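Local structure of methyltransferase (Pyrococcus horikoshii, 1IXK) at residues E268-T280 / E290-H302. The protein probably methylates cytosine at carbon 5 in RNA, possibly tRNA, using S-adenosyl-L-methionine as methyl donor. Sequence-based numbering, arbitrary orientation.
Sequences ELLPLKYGEPALT and EIKNARRLYPDVH
Glu276 and Arg296 form an antiparallel hydrogen-bonded pair. Glu276 N bonds to Arg296 O at 2.8 Å, nearly straight at 173°, and Arg296 N returns a bond to Glu276 O. Just past the paired residues, Ala278 N bonds to Ala294 O. Beside it the packing is tight: the CB atoms of Ala278 and Ala294 meet at 3.5 Å, Ile291 CG2 packs on Ala278 CB, and helix 255-264 touches Ala278 and Ile291. Leu279 CD1 lies over one face of the Arg296 guanidinium, which is salt-bridged to Glu255.

The Arg295 side chain folds back through two bends (chi2 -57°, chi3 -67°). One face of its guanidinium lies against Glu276 C and Pro277 N, and NH2 bonds to Gly275 O at 3.0 Å. The Glu276 carboxylate reaches the edge of the Tyr298 ring, with OE2 3.3 Å from CD2 and salt-bridged to Arg31.

Toward Pro271 the contact is looser and wetter. One water links Leu272 O to Asn293 O; a second binds Leu270 O and reaches Asn293 O only weakly. Beyond them, Glu290 OE2 accepts from Leu269 N at 2.9 Å.

Strands 267-270 and 295-297 pair antiparallel with strand 307-314, the reversed strand characteristic of the Rossmann-like sheet of class I methyltransferases.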
loop_
_atom_site.group_PDB
_atom_site.type_symbol
_atom_site.label_atom_id
_atom_site.label_comp_id
_atom_site.label_asym_id
_atom_site.label_seq_id
_atom_site.Cartn_x
_atom_site.Cartn_y
_atom_site.Cartn_z
ATOM N N GLU A 268 14.168 -8.353 11.057
ATOM C CA GLU A 268 14.669 -9.042 9.879
ATOM C C GLU A 268 13.566 -8.956 8.824
ATOM O O GLU A 268 12.391 -8.826 9.160
ATOM C CB GLU A 268 14.957 -10.512 10.195
ATOM C CG GLU A 268 13.710 -11.335 10.490
ATOM C CD GLU A 268 14.029 -12.721 11.023
ATOM O OE1 GLU A 268 15.221 -13.088 11.072
ATOM O OE2 GLU A 268 13.086 -13.447 11.395
ATOM N N LEU A 269 13.940 -9.019 7.554
ATOM C CA LEU A 269 12.942 -8.958 6.497
ATOM C C LEU A 269 12.514 -10.360 6.089
ATOM O O LEU A 269 13.317 -11.294 6.121
ATOM C CB LEU A 269 13.498 -8.220 5.278
ATOM C CG LEU A 269 13.891 -6.749 5.455
ATOM C CD1 LEU A 269 14.315 -6.186 4.113
ATOM C CD2 LEU A 269 12.727 -5.949 6.023
ATOM N N LEU A 270 11.243 -10.508 5.725
ATOM C CA LEU A 270 10.719 -11.794 5.283
ATOM C C LEU A 270 10.442 -11.692 3.785
ATOM O O LEU A 270 10.120 -10.616 3.274
ATOM C CB LEU A 270 9.433 -12.148 6.038
ATOM C CG LEU A 270 9.557 -12.244 7.565
ATOM C CD1 LEU A 270 8.202 -12.578 8.166
ATOM C CD2 LEU A 270 10.584 -13.306 7.943
ATOM N N PRO A 271 10.570 -12.814 3.058
ATOM C CA PRO A 271 10.341 -12.856 1.610
ATOM C C PRO A 271 8.922 -12.502 1.177
ATOM O O PRO A 271 7.954 -12.900 1.820
ATOM C CB PRO A 271 10.686 -14.301 1.244
ATOM C CG PRO A 271 11.659 -14.708 2.296
ATOM C CD PRO A 271 11.064 -14.115 3.544
ATOM N N LEU A 272 8.823 -11.741 0.092
ATOM C CA LEU A 272 7.544 -11.355 -0.498
ATOM C C LEU A 272 7.612 -11.838 -1.941
ATOM O O LEU A 272 8.654 -11.735 -2.586
ATOM C CB LEU A 272 7.346 -9.840 -0.445
ATOM C CG LEU A 272 7.008 -9.306 0.949
ATOM C CD1 LEU A 272 6.994 -7.783 0.926
ATOM C CD2 LEU A 272 5.659 -9.847 1.398
ATOM N N LYS A 273 6.496 -12.348 -2.448
ATOM C CA LYS A 273 6.459 -12.917 -3.789
ATOM C C LYS A 273 6.333 -12.022 -5.018
ATOM O O LYS A 273 7.074 -12.195 -5.985
ATOM C CB LYS A 273 5.354 -13.978 -3.849
ATOM C CG LYS A 273 5.371 -14.825 -5.115
ATOM C CD LYS A 273 4.231 -15.836 -5.125
ATOM C CE LYS A 273 4.422 -16.871 -6.228
ATOM N NZ LYS A 273 4.680 -16.238 -7.554
ATOM N N TYR A 274 5.418 -11.064 -4.992
ATOM C CA TYR A 274 5.195 -10.240 -6.176
ATOM C C TYR A 274 5.963 -8.940 -6.318
ATOM O O TYR A 274 6.364 -8.322 -5.329
ATOM C CB TYR A 274 3.697 -9.971 -6.317
ATOM C CG TYR A 274 2.888 -11.243 -6.266
ATOM C CD1 TYR A 274 2.408 -11.740 -5.055
ATOM C CD2 TYR A 274 2.654 -11.983 -7.424
ATOM C CE1 TYR A 274 1.712 -12.951 -4.996
ATOM C CE2 TYR A 274 1.967 -13.189 -7.379
ATOM C CZ TYR A 274 1.500 -13.667 -6.166
ATOM O OH TYR A 274 0.834 -14.870 -6.128
ATOM N N GLY A 275 6.148 -8.538 -7.573
ATOM C CA GLY A 275 6.861 -7.316 -7.883
ATOM C C GLY A 275 8.307 -7.606 -8.223
ATOM O O GLY A 275 8.705 -8.761 -8.391
ATOM N N GLU A 276 9.099 -6.549 -8.343
ATOM C CA GLU A 276 10.509 -6.693 -8.649
ATOM C C GLU A 276 11.289 -6.503 -7.351
ATOM O O GLU A 276 10.774 -5.949 -6.382
ATOM C CB GLU A 276 10.927 -5.652 -9.691
ATOM C CG GLU A 276 10.367 -5.933 -11.081
ATOM C CD GLU A 276 10.638 -4.819 -12.065
ATOM O OE1 GLU A 276 11.800 -4.368 -12.148
ATOM O OE2 GLU A 276 9.692 -4.398 -12.767
ATOM N N PRO A 277 12.538 -6.977 -7.310
ATOM C CA PRO A 277 13.352 -6.836 -6.100
ATOM C C PRO A 277 13.582 -5.363 -5.796
ATOM O O PRO A 277 13.714 -4.557 -6.718
ATOM C CB PRO A 277 14.658 -7.539 -6.475
ATOM C CG PRO A 277 14.244 -8.501 -7.551
ATOM C CD PRO A 277 13.277 -7.702 -8.360
ATOM N N ALA A 278 13.623 -5.010 -4.514
ATOM C CA ALA A 278 13.871 -3.629 -4.128
ATOM C C ALA A 278 15.301 -3.312 -4.553
ATOM O O ALA A 278 16.075 -4.220 -4.858
ATOM C CB ALA A 278 13.713 -3.453 -2.615
ATOM N N LEU A 279 15.651 -2.031 -4.571
ATOM C CA LEU A 279 16.983 -1.603 -4.987
ATOM C C LEU A 279 18.028 -1.775 -3.886
ATOM O O LEU A 279 17.821 -1.323 -2.763
ATOM C CB LEU A 279 16.923 -0.136 -5.422
ATOM C CG LEU A 279 15.913 0.199 -6.523
ATOM C CD1 LEU A 279 15.786 1.714 -6.666
ATOM C CD2 LEU A 279 16.345 -0.432 -7.832
ATOM N N THR A 280 19.150 -2.427 -4.202
ATOM C CA THR A 280 20.203 -2.622 -3.202
ATOM C C THR A 280 21.450 -1.788 -3.478
ATOM O O THR A 280 22.421 -1.848 -2.721
ATOM C CB THR A 280 20.634 -4.103 -3.081
ATOM O OG1 THR A 280 21.145 -4.557 -4.335
ATOM C CG2 THR A 280 19.460 -4.969 -2.663
ATOM N N GLU A 290 19.795 -8.247 2.087
ATOM C CA GLU A 290 18.518 -8.601 2.703
ATOM C C GLU A 290 17.365 -7.736 2.174
ATOM O O GLU A 290 16.207 -8.166 2.156
ATOM C CB GLU A 290 18.641 -8.481 4.232
ATOM C CG GLU A 290 17.332 -8.501 5.007
ATOM C CD GLU A 290 17.534 -8.752 6.503
ATOM O OE1 GLU A 290 18.506 -8.212 7.083
ATOM O OE2 GLU A 290 16.717 -9.487 7.101
ATOM N N ILE A 291 17.690 -6.531 1.725
ATOM C CA ILE A 291 16.691 -5.610 1.184
ATOM C C ILE A 291 15.998 -6.192 -0.051
ATOM O O ILE A 291 14.898 -5.771 -0.404
ATOM C CB ILE A 291 17.336 -4.249 0.820
ATOM C CG1 ILE A 291 17.865 -3.574 2.086
ATOM C CG2 ILE A 291 16.317 -3.332 0.146
ATOM C CD1 ILE A 291 16.789 -3.218 3.077
ATOM N N LYS A 292 16.629 -7.160 -0.714
ATOM C CA LYS A 292 15.997 -7.760 -1.888
ATOM C C LYS A 292 14.725 -8.530 -1.527
ATOM O O LYS A 292 13.987 -8.968 -2.413
ATOM C CB LYS A 292 16.975 -8.665 -2.645
ATOM C CG LYS A 292 18.064 -7.872 -3.342
ATOM C CD LYS A 292 18.684 -8.617 -4.504
ATOM C CE LYS A 292 19.720 -7.746 -5.204
ATOM N NZ LYS A 292 20.292 -8.425 -6.398
ATOM N N ASN A 293 14.472 -8.693 -0.230
ATOM C CA ASN A 293 13.254 -9.359 0.236
ATOM C C ASN A 293 12.096 -8.377 0.037
ATOM O O ASN A 293 10.933 -8.775 -0.089
ATOM C CB ASN A 293 13.363 -9.733 1.719
ATOM C CG ASN A 293 14.098 -11.046 1.940
ATOM O OD1 ASN A 293 13.608 -12.109 1.569
ATOM N ND2 ASN A 293 15.278 -10.975 2.545
ATOM N N ALA A 294 12.431 -7.087 0.018
ATOM C CA ALA A 294 11.446 -6.027 -0.197
ATOM C C ALA A 294 11.122 -6.000 -1.690
ATOM O O ALA A 294 11.931 -6.443 -2.505
ATOM C CB ALA A 294 12.016 -4.682 0.245
ATOM N N ARG A 295 9.955 -5.471 -2.048
ATOM C CA ARG A 295 9.527 -5.445 -3.444
ATOM C C ARG A 295 9.078 -4.074 -3.926
ATOM O O ARG A 295 8.736 -3.204 -3.134
ATOM C CB ARG A 295 8.355 -6.413 -3.654
ATOM C CG ARG A 295 8.481 -7.737 -2.920
ATOM C CD ARG A 295 9.755 -8.461 -3.291
ATOM N NE ARG A 295 9.763 -8.912 -4.677
ATOM C CZ ARG A 295 10.807 -9.494 -5.258
ATOM N NH1 ARG A 295 11.921 -9.689 -4.571
ATOM N NH2 ARG A 295 10.741 -9.883 -6.524
ATOM N N ARG A 296 9.078 -3.908 -5.240
ATOM C CA ARG A 296 8.635 -2.676 -5.878
ATOM C C ARG A 296 7.736 -3.016 -7.057
ATOM O O ARG A 296 7.976 -3.993 -7.777
ATOM C CB ARG A 296 9.824 -1.871 -6.411
ATOM C CG ARG A 296 10.476 -0.940 -5.402
ATOM C CD ARG A 296 11.664 -0.235 -6.044
ATOM N NE ARG A 296 12.279 0.752 -5.161
ATOM C CZ ARG A 296 12.189 2.066 -5.336
ATOM N NH1 ARG A 296 11.504 2.554 -6.363
ATOM N NH2 ARG A 296 12.801 2.892 -4.496
ATOM N N LEU A 297 6.703 -2.203 -7.247
ATOM C CA LEU A 297 5.792 -2.361 -8.370
ATOM C C LEU A 297 6.035 -1.120 -9.215
ATOM O O LEU A 297 6.154 -0.012 -8.684
ATOM C CB LEU A 297 4.333 -2.401 -7.908
ATOM C CG LEU A 297 3.888 -3.616 -7.093
ATOM C CD1 LEU A 297 2.417 -3.459 -6.721
ATOM C CD2 LEU A 297 4.106 -4.893 -7.899
ATOM N N TYR A 298 6.127 -1.310 -10.524
ATOM C CA TYR A 298 6.380 -0.208 -11.446
ATOM C C TYR A 298 5.216 -0.022 -12.408
ATOM O O TYR A 298 4.647 -0.993 -12.908
ATOM C CB TYR A 298 7.660 -0.485 -12.231
ATOM C CG TYR A 298 8.913 -0.422 -11.393
ATOM C CD1 TYR A 298 9.437 0.805 -10.982
ATOM C CD2 TYR A 298 9.585 -1.588 -11.017
ATOM C CE1 TYR A 298 10.597 0.874 -10.228
ATOM C CE2 TYR A 298 10.750 -1.530 -10.257
ATOM C CZ TYR A 298 11.252 -0.294 -9.869
ATOM O OH TYR A 298 12.416 -0.221 -9.142
ATOM N N PRO A 299 4.857 1.236 -12.693
ATOM C CA PRO A 299 3.747 1.530 -13.601
ATOM C C PRO A 299 3.957 1.054 -15.033
ATOM O O PRO A 299 2.995 0.911 -15.777
ATOM C CB PRO A 299 3.614 3.048 -13.501
ATOM C CG PRO A 299 5.017 3.487 -13.229
ATOM C CD PRO A 299 5.482 2.478 -12.208
ATOM N N ASP A 300 5.203 0.797 -15.418
ATOM C CA ASP A 300 5.470 0.352 -16.780
ATOM C C ASP A 300 5.301 -1.152 -16.975
ATOM O O ASP A 300 5.265 -1.631 -18.108
ATOM C CB ASP A 300 6.871 0.800 -17.228
ATOM C CG ASP A 300 7.991 0.113 -16.467
ATOM O OD1 ASP A 300 7.792 -0.242 -15.284
ATOM O OD2 ASP A 300 9.083 -0.053 -17.055
ATOM N N VAL A 301 5.181 -1.899 -15.881
ATOM C CA VAL A 301 5.000 -3.340 -16.000
ATOM C C VAL A 301 3.831 -3.892 -15.180
ATOM O O VAL A 301 3.223 -4.887 -15.560
ATOM C CB VAL A 301 6.291 -4.117 -15.602
ATOM C CG1 VAL A 301 7.450 -3.707 -16.495
ATOM C CG2 VAL A 301 6.636 -3.852 -14.162
ATOM N N HIS A 302 3.502 -3.243 -14.067
ATOM C CA HIS A 302 2.427 -3.743 -13.215
ATOM C C HIS A 302 1.101 -2.997 -13.298
ATOM O O HIS A 302 0.144 -3.360 -12.610
ATOM C CB HIS A 302 2.887 -3.771 -11.756
ATOM C CG HIS A 302 4.154 -4.538 -11.539
ATOM N ND1 HIS A 302 5.380 -3.925 -11.406
ATOM C CD2 HIS A 302 4.384 -5.870 -11.448
ATOM C CE1 HIS A 302 6.314 -4.848 -11.241
ATOM N NE2 HIS A 302 5.735 -6.034 -11.262
HETATM O O HOH W 1 10.091 -8.043 2.689
HETATM O O HOH W 2 11.362 -11.360 -1.947
HETATM O O HOH W 3 13.656 -2.737 -8.595
#